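Local atomic coordinates of glycosyl transferase (Staphylococcus aureus, PDB entry 5U02), a protein that belongs to the TarS-type glycosyltransferases and here comprises a helical linker domain followed by two immunoglobulin-like (E-set) C-terminal domains. Residues A[134-139]-A[226-230]; A[154-160]-A[191-195]; A[166-170]-A[217-221]; A[34-39]-A[77-81]; A[140-146]-A[233-239]. All blocks are in the same frame, centred on the assembly; numbering follows the deposited sequence.

Contact 1: residues A[134-139]-A[226-230]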
# COMPACT_ATOMS: atom_id res chain seq x y z
N ILE A 134 22.91 6.99 6.28
CA ILE A 134 21.70 7.71 5.91
C ILE A 134 21.15 8.38 7.16
O ILE A 134 20.71 7.71 8.10
CB ILE A 134 20.65 6.80 5.27
CG1 ILE A 134 21.27 5.98 4.14
CG2 ILE A 134 19.49 7.63 4.74
CD1 ILE A 134 20.25 5.38 3.19
N ALA A 135 21.17 9.72 7.17
CA ALA A 135 20.67 10.50 8.29
C ALA A 135 19.15 10.57 8.26
O ALA A 135 18.50 10.23 7.27
CB ALA A 135 21.28 11.91 8.26
N LYS A 136 18.57 11.00 9.38
CA LYS A 136 17.13 11.07 9.49
C LYS A 136 16.58 12.16 8.57
O LYS A 136 17.16 13.25 8.46
CB LYS A 136 16.73 11.35 10.94
CG LYS A 136 15.58 10.51 11.44
CD LYS A 136 15.55 10.46 12.96
CE LYS A 136 14.53 11.44 13.51
NZ LYS A 136 14.28 11.21 14.96
N PRO A 137 15.48 11.90 7.86
CA PRO A 137 14.90 12.94 7.00
C PRO A 137 14.28 14.06 7.82
O PRO A 137 13.74 13.84 8.90
CB PRO A 137 13.83 12.20 6.21
CG PRO A 137 13.49 11.02 7.05
CD PRO A 137 14.79 10.61 7.69
N LYS A 138 14.36 15.26 7.27
CA LYS A 138 13.60 16.39 7.81
C LYS A 138 12.19 16.36 7.25
O LYS A 138 11.99 16.16 6.04
CB LYS A 138 14.29 17.71 7.46
CG LYS A 138 15.67 17.88 8.04
CD LYS A 138 15.61 18.19 9.53
CE LYS A 138 16.95 18.68 10.06
NZ LYS A 138 16.87 19.13 11.48
N VAL A 139 11.20 16.55 8.12
CA VAL A 139 9.80 16.47 7.73
C VAL A 139 9.12 17.78 8.08
O VAL A 139 9.30 18.31 9.19
CB VAL A 139 9.09 15.29 8.42
CG1 VAL A 139 7.61 15.28 8.04
CG2 VAL A 139 9.74 13.98 8.04
N PHE A 226 13.39 4.66 10.32
CA PHE A 226 13.43 5.96 10.98
C PHE A 226 12.06 6.28 11.56
O PHE A 226 11.04 6.07 10.90
CB PHE A 226 13.86 7.06 10.00
CG PHE A 226 15.26 6.92 9.49
CD1 PHE A 226 16.34 7.12 10.34
CD2 PHE A 226 15.50 6.60 8.17
CE1 PHE A 226 17.64 6.99 9.87
CE2 PHE A 226 16.79 6.47 7.69
CZ PHE A 226 17.86 6.66 8.55
N GLU A 227 12.06 6.77 12.79
CA GLU A 227 10.85 7.26 13.44
C GLU A 227 11.00 8.77 13.57
O GLU A 227 11.81 9.25 14.37
CB GLU A 227 10.65 6.59 14.80
CG GLU A 227 9.20 6.40 15.22
CD GLU A 227 9.06 6.03 16.69
OE1 GLU A 227 7.94 5.71 17.12
OE2 GLU A 227 10.08 6.06 17.41
N VAL A 228 10.25 9.52 12.77
CA VAL A 228 10.36 10.98 12.76
C VAL A 228 9.10 11.56 13.38
O VAL A 228 8.00 11.41 12.83
CB VAL A 228 10.59 11.53 11.34
CG1 VAL A 228 10.68 13.06 11.39
CG2 VAL A 228 11.84 10.94 10.74
N ARG A 229 9.26 12.22 14.53
CA ARG A 229 8.16 12.92 15.17
C ARG A 229 7.87 14.19 14.39
O ARG A 229 8.79 14.92 14.02
CB ARG A 229 8.51 13.23 16.63
CG ARG A 229 7.41 13.91 17.43
CD ARG A 229 6.55 12.87 18.12
NE ARG A 229 5.62 13.43 19.09
CZ ARG A 229 4.46 13.98 18.76
NH1 ARG A 229 4.09 14.07 17.49
NH2 ARG A 229 3.65 14.47 19.70
N VAL A 230 6.59 14.44 14.11
CA VAL A 230 6.22 15.49 13.16
C VAL A 230 5.37 16.55 13.84
O VAL A 230 4.69 16.30 14.84
CB VAL A 230 5.49 14.91 11.93
CG1 VAL A 230 6.35 13.87 11.23
CG2 VAL A 230 4.15 14.33 12.32
O HOH W 1 12.16 12.79 15.51
O HOH W 2 9.64 16.96 12.22
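The Phe-226 ring lies against the chain at Ile-134 to Pro-137 in the first C-terminal E-set domain, an immunoglobulin-like beta fold. Phe-226 CZ meets Ile-134 O at 3.1 Å, with the oxygen at the ring edge and near its plane, while Lys-136 CA and Pro-137 CD lie over one face. With CG anti to the carbonyl carbon (chi1 -65°), Phe-226 reaches toward Ile-134, whose CG2 it meets crosswise. The Lys-136 chain slides past Phe-226 in the opposite direction, Lys-136 CG 3.6 Å from Phe-226 CD1, then bends at chi3 (99°) and brings its ammonium group to the backbone of the other strand. Further along, valines take over: Val-139 CG2 packs on Val-228 CG1 at 3.6 Å and Val-139 CG1 on Val-230 CG1 at 3.7 Å. The two segments run in roughly the same direction, 17° apart, joined by side chains and water rather than by direct backbone bonds. Strand 212-221 pairs with Phe-226 and Val-228, and Leu-155 and Leu-157 of strand 150-159 touch Val-139. At the polar margin, Lys-136 NZ donates to Glu-227 O at 3.2 Å and to a water, 2.7 Å away, that also accepts from Arg-229 N.

Contact 2: residues A[154-160]-A[191-195]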
# COMPACT_ATOMS: atom_id res chain seq x y z
N GLU A 154 -0.58 16.28 4.89
CA GLU A 154 0.50 16.19 3.92
C GLU A 154 1.82 16.43 4.64
O GLU A 154 1.98 17.43 5.34
CB GLU A 154 0.31 17.22 2.80
CG GLU A 154 1.35 17.15 1.69
CD GLU A 154 1.19 18.29 0.71
OE1 GLU A 154 1.56 19.43 1.06
OE2 GLU A 154 0.68 18.05 -0.41
N LEU A 155 2.75 15.49 4.49
CA LEU A 155 4.08 15.60 5.07
C LEU A 155 5.10 15.70 3.94
O LEU A 155 5.11 14.86 3.04
CB LEU A 155 4.40 14.40 5.96
CG LEU A 155 3.41 14.20 7.12
CD1 LEU A 155 3.81 13.01 7.96
CD2 LEU A 155 3.33 15.46 7.96
N THR A 156 5.93 16.74 3.99
CA THR A 156 6.92 16.99 2.96
C THR A 156 8.31 16.71 3.52
O THR A 156 8.72 17.32 4.51
CB THR A 156 6.82 18.43 2.45
OG1 THR A 156 5.54 18.63 1.86
CG2 THR A 156 7.90 18.70 1.41
N LEU A 157 9.03 15.80 2.87
CA LEU A 157 10.43 15.55 3.20
C LEU A 157 11.27 16.62 2.52
O LEU A 157 11.53 16.55 1.32
CB LEU A 157 10.86 14.15 2.75
CG LEU A 157 9.97 12.97 3.11
CD1 LEU A 157 10.68 11.67 2.77
CD2 LEU A 157 9.61 13.02 4.58
N ASN A 158 11.68 17.64 3.28
CA ASN A 158 12.46 18.72 2.70
C ASN A 158 13.88 18.28 2.38
O ASN A 158 14.45 18.68 1.36
CB ASN A 158 12.46 19.94 3.63
CG ASN A 158 11.24 20.81 3.45
OD1 ASN A 158 10.44 20.61 2.53
ND2 ASN A 158 11.09 21.81 4.31
N GLU A 159 14.48 17.47 3.25
CA GLU A 159 15.83 16.99 3.03
C GLU A 159 15.92 15.51 3.35
O GLU A 159 15.44 15.07 4.40
CB GLU A 159 16.85 17.78 3.86
CG GLU A 159 17.21 19.12 3.24
CD GLU A 159 18.32 19.83 3.99
OE1 GLU A 159 19.04 19.16 4.77
OE2 GLU A 159 18.49 21.05 3.79
N PHE A 160 16.52 14.75 2.44
CA PHE A 160 16.68 13.31 2.57
C PHE A 160 17.74 12.88 1.57
O PHE A 160 17.66 13.25 0.40
CB PHE A 160 15.35 12.58 2.32
CG PHE A 160 15.29 11.21 2.92
CD1 PHE A 160 16.20 10.82 3.89
CD2 PHE A 160 14.33 10.30 2.51
CE1 PHE A 160 16.15 9.55 4.45
CE2 PHE A 160 14.27 9.03 3.06
CZ PHE A 160 15.19 8.66 4.03
N ASN A 191 5.99 13.94 -5.81
CA ASN A 191 7.42 14.09 -5.49
C ASN A 191 7.57 13.70 -4.01
O ASN A 191 7.13 12.61 -3.62
CB ASN A 191 7.88 15.49 -5.86
CG ASN A 191 7.89 15.71 -7.37
OD1 ASN A 191 8.87 15.43 -8.05
ND2 ASN A 191 6.78 16.23 -7.90
N LYS A 192 8.17 14.54 -3.17
CA LYS A 192 8.35 14.21 -1.76
C LYS A 192 7.27 14.82 -0.87
O LYS A 192 7.51 15.09 0.31
CB LYS A 192 9.74 14.64 -1.29
CG LYS A 192 10.88 13.77 -1.81
CD LYS A 192 12.22 14.36 -1.38
CE LYS A 192 13.39 13.49 -1.80
NZ LYS A 192 13.42 12.21 -1.06
N GLN A 193 6.08 15.06 -1.42
CA GLN A 193 4.91 15.43 -0.64
C GLN A 193 4.04 14.20 -0.47
O GLN A 193 3.51 13.67 -1.46
CB GLN A 193 4.13 16.55 -1.34
CG GLN A 193 4.91 17.82 -1.56
CD GLN A 193 4.14 18.80 -2.42
OE1 GLN A 193 3.62 19.79 -1.93
NE2 GLN A 193 4.09 18.52 -3.72
N TYR A 194 3.87 13.75 0.77
CA TYR A 194 3.19 12.49 1.06
C TYR A 194 1.87 12.78 1.78
O TYR A 194 1.86 13.36 2.87
CB TYR A 194 4.10 11.59 1.90
CG TYR A 194 5.31 11.11 1.13
CD1 TYR A 194 6.46 11.89 1.03
CD2 TYR A 194 5.29 9.89 0.46
CE1 TYR A 194 7.56 11.46 0.31
CE2 TYR A 194 6.38 9.45 -0.26
CZ TYR A 194 7.51 10.24 -0.33
OH TYR A 194 8.61 9.82 -1.05
N ARG A 195 0.76 12.36 1.16
CA ARG A 195 -0.58 12.66 1.63
C ARG A 195 -1.24 11.42 2.22
O ARG A 195 -1.25 10.36 1.59
CB ARG A 195 -1.44 13.21 0.49
CG ARG A 195 -2.92 13.31 0.81
CD ARG A 195 -3.67 13.93 -0.35
NE ARG A 195 -3.23 15.30 -0.58
CZ ARG A 195 -4.02 16.36 -0.48
NH1 ARG A 195 -5.30 16.20 -0.19
NH2 ARG A 195 -3.52 17.57 -0.70
O HOH W 3 5.80 20.97 0.00
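Leu-155 and Tyr-194 form an antiparallel hydrogen-bonded pair in the sheet of the immunoglobulin-like E-set domain: Leu-155 N gives to Tyr-194 O, and Tyr-194 N returns a bond to Leu-155 O, both 2.8 Å and nearly straight. A third backbone bond, Leu-157 N to Lys-192 O at 3.1 Å, extends the pairing. Beside it, Glu-154 and Thr-156 share a face with Gln-193 and Arg-195. A water joins Thr-156 OG1 (3.0 Å) to Gln-193 OE1 (3.1 Å), and Thr-156 OG1 also bonds Thr-142. Glu-154 OE2 stays 4.2 Å from Arg-195 NH2, beyond a salt bridge; its carboxylate is held by Thr-142 and by Tyr-206 of the second subunit. On the other face Leu-157 CD1 touches Tyr-194 CE1 at 4.0 Å. Lys-192 runs straight to CE and turns at chi4 (-68°), bringing NZ to the Phe-160 ring edge, where it bonds Tyr-167 OH and Ile-162 O; Tyr-194 OH also bonds Tyr-167. Strand 150-159 lies between 138-146 and 193-199, with Leu-155 and Leu-157 packed on Leu-217 of strand 212-221.

Contact 3: residues A[166-170]-A[217-221]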
# COMPACT_ATOMS: atom_id res chain seq x y z
N HIS A 166 12.78 4.59 -3.48
CA HIS A 166 13.60 3.54 -2.90
C HIS A 166 13.32 3.32 -1.42
O HIS A 166 13.96 2.47 -0.80
CB HIS A 166 15.08 3.85 -3.13
CG HIS A 166 15.43 4.09 -4.56
ND1 HIS A 166 15.42 3.08 -5.50
CD2 HIS A 166 15.77 5.22 -5.22
CE1 HIS A 166 15.75 3.58 -6.68
NE2 HIS A 166 15.97 4.87 -6.54
N TYR A 167 12.37 4.06 -0.85
CA TYR A 167 11.98 3.89 0.54
C TYR A 167 10.46 3.85 0.62
O TYR A 167 9.76 4.25 -0.31
CB TYR A 167 12.53 5.03 1.42
CG TYR A 167 12.18 6.41 0.91
CD1 TYR A 167 11.07 7.08 1.39
CD2 TYR A 167 12.96 7.04 -0.05
CE1 TYR A 167 10.74 8.34 0.92
CE2 TYR A 167 12.64 8.30 -0.52
CZ TYR A 167 11.53 8.95 -0.03
OH TYR A 167 11.20 10.20 -0.49
N ASP A 168 9.95 3.35 1.74
CA ASP A 168 8.53 3.35 2.03
C ASP A 168 8.25 4.26 3.21
O ASP A 168 9.10 4.45 4.08
CB ASP A 168 8.01 1.94 2.33
CG ASP A 168 8.25 0.97 1.19
OD1 ASP A 168 8.44 1.42 0.04
OD2 ASP A 168 8.25 -0.25 1.44
N VAL A 169 7.05 4.83 3.24
CA VAL A 169 6.62 5.71 4.32
C VAL A 169 5.23 5.29 4.77
O VAL A 169 4.39 4.89 3.96
CB VAL A 169 6.64 7.20 3.91
CG1 VAL A 169 8.01 7.59 3.36
CG2 VAL A 169 5.55 7.52 2.91
N ARG A 170 5.00 5.37 6.08
CA ARG A 170 3.68 5.18 6.67
C ARG A 170 3.48 6.26 7.72
O ARG A 170 4.45 6.78 8.28
CB ARG A 170 3.51 3.80 7.31
CG ARG A 170 3.76 2.63 6.39
CD ARG A 170 3.23 1.33 7.00
NE ARG A 170 4.02 0.86 8.14
CZ ARG A 170 3.68 -0.18 8.89
NH1 ARG A 170 2.57 -0.86 8.62
NH2 ARG A 170 4.45 -0.56 9.91
N LEU A 217 6.10 9.97 11.45
CA LEU A 217 6.27 9.45 10.10
C LEU A 217 7.33 8.36 10.14
O LEU A 217 8.48 8.62 10.52
CB LEU A 217 6.67 10.55 9.12
CG LEU A 217 6.85 10.02 7.69
CD1 LEU A 217 5.50 9.73 7.05
CD2 LEU A 217 7.65 10.98 6.82
N GLU A 218 6.95 7.15 9.74
CA GLU A 218 7.89 6.04 9.65
C GLU A 218 8.43 5.98 8.23
O GLU A 218 7.67 6.04 7.26
CB GLU A 218 7.22 4.72 10.02
CG GLU A 218 8.13 3.51 9.91
CD GLU A 218 7.36 2.21 9.74
OE1 GLU A 218 7.01 1.59 10.77
OE2 GLU A 218 7.11 1.82 8.59
N VAL A 219 9.76 5.87 8.11
CA VAL A 219 10.45 5.81 6.82
C VAL A 219 11.34 4.58 6.84
O VAL A 219 12.29 4.51 7.63
CB VAL A 219 11.28 7.07 6.55
CG1 VAL A 219 12.11 6.89 5.29
CG2 VAL A 219 10.37 8.29 6.42
N GLN A 220 11.05 3.62 5.97
CA GLN A 220 11.73 2.33 5.97
C GLN A 220 12.59 2.19 4.72
O GLN A 220 12.12 2.45 3.61
CB GLN A 220 10.72 1.18 6.05
CG GLN A 220 11.34 -0.20 5.91
CD GLN A 220 10.66 -1.23 6.79
OE1 GLN A 220 11.31 -2.12 7.35
NE2 GLN A 220 9.34 -1.11 6.92
N ILE A 221 13.83 1.78 4.92
CA ILE A 221 14.79 1.54 3.83
C ILE A 221 15.25 0.10 3.97
O ILE A 221 16.20 -0.21 4.69
CB ILE A 221 15.97 2.51 3.88
CG1 ILE A 221 15.47 3.96 3.87
CG2 ILE A 221 16.96 2.21 2.75
CD1 ILE A 221 16.56 4.98 4.15
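Asp-168 and Gln-220, like Arg-170 and Glu-218, are antiparallel hydrogen-bonded pairs in the beta sheet of the first E-set domain, and Val-169 faces Val-219 as the non-hydrogen-bonded pair between them. Four backbone bonds join the strands; the shortest, Gln-220 N to Asp-168 O, measures 2.8 Å. Close CA-H...O contacts reinforce them, notably Val-169 CA to Glu-218 O at 3.1 Å.

The apolar contacts gather on the valine face. Val-169 CG1 lies alongside Val-219 CG2 at 3.9 Å, the two side chains pointing the same way. Tyr-167 CD1 meets Val-219 CG1 obliquely at 4.0 Å, and its CB reaches Ile-221 CG1. Tyr-167 has CG between its backbone N and carbonyl carbon (chi1 53°), which carries the end of the ring away from strand 217-221, toward Tyr-194. Phe-160 and Phe-196 are among the side chains that add to this core.

The charged contact lies on the opposite face. Arg-170 and Glu-218 run side by side, with guanidinium and carboxylate planes 41° apart, and Arg-170 also pairs with Glu-164 of the third subunit. Gln-220 NE2 likewise crosses the subunit boundary, to Gly-165 O of that chain. Within the salt bridge, Arg-170 NE gives a 3.3 Å bond to Glu-218 OE2, meeting that oxygen from above the carboxylate plane, while the bond from Arg-170 NH2 to Glu-218 OE1 is weak at 3.5 Å.

Contact 4: residues A[34-39]-A[77-81]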
# COMPACT_ATOMS: atom_id res chain seq x y z
N LEU A 34 36.48 17.72 13.49
CA LEU A 34 35.83 18.08 12.24
C LEU A 34 34.47 17.44 12.04
O LEU A 34 33.78 17.79 11.07
CB LEU A 34 36.69 17.74 11.01
CG LEU A 34 38.10 18.32 11.00
CD1 LEU A 34 39.12 17.42 11.69
CD2 LEU A 34 38.55 18.72 9.60
N ASN A 35 34.05 16.52 12.89
CA ASN A 35 32.64 16.17 12.88
C ASN A 35 31.83 17.39 13.30
O ASN A 35 30.83 17.75 12.67
CB ASN A 35 32.38 14.97 13.79
CG ASN A 35 33.03 13.69 13.27
OD1 ASN A 35 33.29 13.55 12.07
ND2 ASN A 35 33.29 12.76 14.18
N ARG A 36 32.32 18.10 14.32
CA ARG A 36 31.56 19.22 14.86
C ARG A 36 31.63 20.44 13.96
O ARG A 36 30.60 21.08 13.70
CB ARG A 36 32.08 19.57 16.26
CG ARG A 36 31.30 19.01 17.45
CD ARG A 36 31.37 20.05 18.55
NE ARG A 36 32.73 20.31 18.97
CZ ARG A 36 33.32 21.49 18.89
NH1 ARG A 36 32.65 22.50 18.34
NH2 ARG A 36 34.57 21.65 19.34
N HIS A 37 32.84 20.79 13.52
CA HIS A 37 33.06 22.00 12.73
C HIS A 37 32.26 21.96 11.42
O HIS A 37 31.68 22.97 11.01
CB HIS A 37 34.56 22.15 12.47
CG HIS A 37 34.91 23.04 11.32
ND1 HIS A 37 35.05 24.41 11.43
CD2 HIS A 37 35.18 22.74 10.03
CE1 HIS A 37 35.38 24.91 10.25
NE2 HIS A 37 35.46 23.92 9.39
N PHE A 38 32.25 20.81 10.73
CA PHE A 38 31.42 20.66 9.53
C PHE A 38 29.94 20.62 9.87
O PHE A 38 29.11 20.89 9.01
CB PHE A 38 31.81 19.40 8.72
CG PHE A 38 33.00 19.58 7.75
CD1 PHE A 38 34.30 19.39 8.16
CD2 PHE A 38 32.79 19.88 6.41
CE1 PHE A 38 35.37 19.55 7.31
CE2 PHE A 38 33.87 20.03 5.54
CZ PHE A 38 35.16 19.86 6.00
N SER A 39 29.58 20.27 11.11
CA SER A 39 28.18 20.21 11.49
C SER A 39 27.65 21.53 12.04
O SER A 39 26.45 21.79 11.95
CB SER A 39 27.95 19.10 12.52
OG SER A 39 28.16 17.82 11.95
N VAL A 77 36.09 9.79 10.71
CA VAL A 77 35.12 10.88 10.69
C VAL A 77 33.78 10.36 10.17
O VAL A 77 33.68 9.28 9.58
CB VAL A 77 35.63 12.06 9.84
CG1 VAL A 77 36.97 12.55 10.38
CG2 VAL A 77 35.74 11.67 8.38
N MET A 78 32.73 11.14 10.42
CA MET A 78 31.39 10.79 9.95
C MET A 78 31.39 10.52 8.45
O MET A 78 31.97 11.29 7.67
CB MET A 78 30.41 11.92 10.28
CG MET A 78 30.21 12.14 11.77
SD MET A 78 29.27 13.63 12.13
CE MET A 78 27.98 13.52 10.89
N SER A 79 30.74 9.43 8.05
CA SER A 79 30.94 8.87 6.71
C SER A 79 30.57 9.87 5.62
O SER A 79 31.23 9.91 4.57
CB SER A 79 30.12 7.59 6.55
OG SER A 79 28.76 7.80 6.88
N LYS A 80 29.55 10.69 5.84
CA LYS A 80 29.08 11.58 4.78
C LYS A 80 30.03 12.74 4.51
O LYS A 80 29.81 13.49 3.56
CB LYS A 80 27.68 12.10 5.11
CG LYS A 80 27.62 13.39 5.91
CD LYS A 80 26.25 13.55 6.57
CE LYS A 80 25.77 14.99 6.53
NZ LYS A 80 25.21 15.33 5.19
N LEU A 81 31.09 12.89 5.31
CA LEU A 81 32.06 13.96 5.10
C LEU A 81 33.24 13.55 4.23
O LEU A 81 33.93 14.43 3.70
CB LEU A 81 32.58 14.47 6.45
CG LEU A 81 31.53 15.18 7.30
CD1 LEU A 81 32.02 15.35 8.73
CD2 LEU A 81 31.18 16.53 6.68
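A chi1 of -67° sets the Asn-35 amide beside its own backbone N, and the small chi2 of -24° swings OD1 out from helix 23-40 to the backbone of Met-78. There Met-78 N donates a nearly straight 3.0 Å bond to Asn-35 OD1, arriving from above the carbonyl plane of the amide rather than on a lone pair. Met-78 CG closes over the same group, 3.4 Å from Asn-35 OD1, and its chain crosses that of Asn-35, so that Met-78 SD comes 3.8 Å from Asn-35 CB. Val-77 adds its CB at 3.6 Å from Asn-35 OD1. One turn on from Asn-35, Phe-38 offers its CB to Leu-81 CD2 at 3.6 Å; the same methyl also meets Phe-38 CG and CD2, obliquely to the ring, while Leu-81 CD1 reaches Leu-34 O. Ser-39 OG turns back to bond Asn-35 O at 2.8 Å, within the helix. The contact belongs to the helical linker domain: Ile-66 of helix 56-68 and Leu-85 of helix 82-89 also touch Phe-38. The one hydrogen bond across the contact, accepted by a side-chain oxygen, ties the backbone at Met-78 to the helix, and the leucine-phenylalanine packing beside it supplies the apolar part of the joint.

Contact 5: residues A[140-146]-A[233-239]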
# COMPACT_ATOMS: atom_id res chain seq x y z
N LYS A 140 8.33 18.31 7.15
CA LYS A 140 7.49 19.47 7.40
C LYS A 140 6.05 19.10 7.09
O LYS A 140 5.76 18.52 6.04
CB LYS A 140 7.94 20.68 6.58
CG LYS A 140 7.08 21.92 6.81
CD LYS A 140 7.25 22.99 5.75
CE LYS A 140 6.58 24.29 6.20
NZ LYS A 140 6.99 25.48 5.42
N MET A 141 5.15 19.39 8.03
CA MET A 141 3.72 19.13 7.83
C MET A 141 3.16 20.28 7.01
O MET A 141 2.86 21.35 7.54
CB MET A 141 3.01 18.98 9.18
CG MET A 141 1.54 18.56 9.08
SD MET A 141 0.76 18.45 10.71
CE MET A 141 0.84 20.15 11.24
N THR A 142 3.02 20.06 5.70
CA THR A 142 2.62 21.13 4.79
C THR A 142 1.11 21.26 4.62
O THR A 142 0.66 22.26 4.05
CB THR A 142 3.29 20.95 3.43
OG1 THR A 142 3.33 19.56 3.08
CG2 THR A 142 4.72 21.50 3.44
N ALA A 143 0.32 20.29 5.08
CA ALA A 143 -1.13 20.44 5.11
C ALA A 143 -1.69 19.62 6.26
O ALA A 143 -1.15 18.58 6.62
CB ALA A 143 -1.78 20.02 3.79
N PHE A 144 -2.80 20.11 6.83
CA PHE A 144 -3.54 19.34 7.83
C PHE A 144 -4.99 19.83 7.84
O PHE A 144 -5.26 20.91 8.37
CB PHE A 144 -2.91 19.48 9.21
CG PHE A 144 -3.51 18.57 10.25
CD1 PHE A 144 -4.67 18.94 10.92
CD2 PHE A 144 -2.93 17.36 10.55
CE1 PHE A 144 -5.24 18.10 11.87
CE2 PHE A 144 -3.49 16.51 11.51
CZ PHE A 144 -4.64 16.88 12.17
N LYS A 145 -5.90 19.03 7.28
CA LYS A 145 -7.33 19.30 7.32
C LYS A 145 -8.06 18.10 7.92
O LYS A 145 -7.59 16.96 7.82
CB LYS A 145 -7.89 19.57 5.91
CG LYS A 145 -7.07 20.53 5.07
CD LYS A 145 -7.14 21.96 5.58
CE LYS A 145 -6.65 22.93 4.52
NZ LYS A 145 -6.51 24.32 5.03
N PHE A 146 -9.21 18.36 8.53
CA PHE A 146 -9.97 17.27 9.12
C PHE A 146 -11.42 17.69 9.32
O PHE A 146 -11.75 18.88 9.31
CB PHE A 146 -9.35 16.80 10.45
CG PHE A 146 -9.56 17.75 11.60
CD1 PHE A 146 -8.97 19.00 11.62
CD2 PHE A 146 -10.32 17.37 12.69
CE1 PHE A 146 -9.15 19.87 12.69
CE2 PHE A 146 -10.51 18.22 13.77
CZ PHE A 146 -9.92 19.48 13.76
N GLN A 233 7.87 21.47 12.54
CA GLN A 233 7.99 22.21 11.29
C GLN A 233 6.69 22.02 10.53
O GLN A 233 6.28 20.88 10.26
CB GLN A 233 9.19 21.72 10.47
CG GLN A 233 10.53 21.90 11.15
CD GLN A 233 10.76 23.33 11.61
OE1 GLN A 233 10.56 24.28 10.85
NE2 GLN A 233 11.16 23.49 12.87
N ARG A 234 6.03 23.12 10.19
CA ARG A 234 4.72 23.02 9.58
C ARG A 234 4.34 24.35 8.95
O ARG A 234 4.87 25.41 9.32
CB ARG A 234 3.66 22.62 10.61
CG ARG A 234 3.49 23.63 11.73
CD ARG A 234 2.37 23.22 12.67
NE ARG A 234 2.19 24.16 13.77
CZ ARG A 234 2.79 24.05 14.96
NH1 ARG A 234 3.62 23.03 15.19
NH2 ARG A 234 2.56 24.95 15.90
N ASN A 235 3.42 24.29 7.99
CA ASN A 235 2.68 25.48 7.62
C ASN A 235 1.72 25.85 8.75
O ASN A 235 1.42 25.04 9.63
CB ASN A 235 1.91 25.26 6.31
CG ASN A 235 2.80 25.30 5.09
OD1 ASN A 235 3.81 26.01 5.07
ND2 ASN A 235 2.44 24.54 4.06
N LYS A 236 1.24 27.09 8.71
CA LYS A 236 0.38 27.58 9.77
C LYS A 236 -0.85 26.69 9.92
O LYS A 236 -1.55 26.42 8.94
CB LYS A 236 -0.03 29.03 9.50
CG LYS A 236 -0.65 29.74 10.69
CD LYS A 236 -1.13 31.13 10.31
CE LYS A 236 -1.61 31.91 11.53
NZ LYS A 236 -2.01 33.31 11.19
N TYR A 237 -1.09 26.23 11.15
CA TYR A 237 -2.25 25.39 11.43
C TYR A 237 -3.53 26.15 11.09
O TYR A 237 -3.70 27.31 11.48
CB TYR A 237 -2.24 24.97 12.89
CG TYR A 237 -3.33 23.99 13.30
CD1 TYR A 237 -3.40 22.72 12.75
CD2 TYR A 237 -4.25 24.34 14.28
CE1 TYR A 237 -4.38 21.83 13.14
CE2 TYR A 237 -5.23 23.44 14.68
CZ TYR A 237 -5.29 22.20 14.11
OH TYR A 237 -6.27 21.32 14.50
N ALA A 238 -4.43 25.49 10.36
CA ALA A 238 -5.53 26.19 9.70
C ALA A 238 -6.73 26.43 10.60
O ALA A 238 -7.67 27.11 10.17
CB ALA A 238 -5.97 25.40 8.46
N TYR A 239 -6.73 25.92 11.82
CA TYR A 239 -7.87 26.05 12.72
C TYR A 239 -7.47 26.75 14.01
O TYR A 239 -6.30 26.76 14.40
CB TYR A 239 -8.48 24.68 13.06
CG TYR A 239 -8.77 23.83 11.85
CD1 TYR A 239 -9.98 23.94 11.18
CD2 TYR A 239 -7.84 22.92 11.37
CE1 TYR A 239 -10.26 23.16 10.06
CE2 TYR A 239 -8.11 22.14 10.26
CZ TYR A 239 -9.31 22.27 9.61
OH TYR A 239 -9.58 21.49 8.51
O HOH W 4 -3.43 23.08 9.13
O HOH W 5 -12.28 21.47 7.52
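Asn-235 ND2 donates to Thr-142 O at 2.9 Å; the oxygen lies close to the amide plane, but it is approached at a sharply bent C=O...N angle of 114°. The other end of that amide takes a weak bond from Lys-140 NZ, whose extended chain crosses Asn-235 at about a right angle. Asn-235 N binds Met-141 O, and Met-141 N binds Gln-233 O at 2.9 Å, so the loop 233-239 adds a short bridged piece to the edge of strand 138-146 in the E-set domain. Met-141 and Arg-234 lie side by side there, Met-141 CE to Arg-234 CD 3.7 Å. Thr-142 and Ala-143 both face Glu-154 in a classic beta bulge on the strand's other side.

Past the bulge the backbones separate and aromatic rings and water take over. Phe-144 meets Tyr-237 obliquely, Phe-144 CD1 to Tyr-237 CE1 3.7 Å, with Pro-258 touching both, and a water links Phe-144 O to Ala-238 N. A chi1 of 74° tucks the Phe-146 ring over its own backbone, and its edge points at the face of Tyr-239 in a T-shaped pair, centroids 4.9 Å apart and planes at 78°; Ala-238 CB lies over the opposite face. Phe-146 N donates to Tyr-239 OH at 3.2 Å, and a second water joins that hydroxyl to Phe-146 O. The first half of the loop is thus held by backbone bonds plus the Asn-235 amide, the second by rings, a hydroxyl and waters.

How the contacts relate
Contacts 1, 2, 3 and 5 belong to one beta domain, while contact 4 stands apart in the linker domain, its centre about 19 Å from that of contact 1 and about 33 Å from that of contact 5. Contacts 1 and 5 share strand 138-146 and, along the chain, both enclose contacts 2 and 3. Probable backbone bonds of Lys-138 with Asn-158 and Glu-159 join contacts 1 and 2, and Leu-155 CD2 packs 3.7 Å from Met-141 CA between contacts 2 and 5. Contacts 2 and 3, centres about 11 Å apart, meet where Tyr-194 CD2 lies 3.4 Å from Val-169 CG2; contact 3 joins contact 1 through strands 212-221 and 224-229. Contacts 2 and 3 also touch neighbouring subunits.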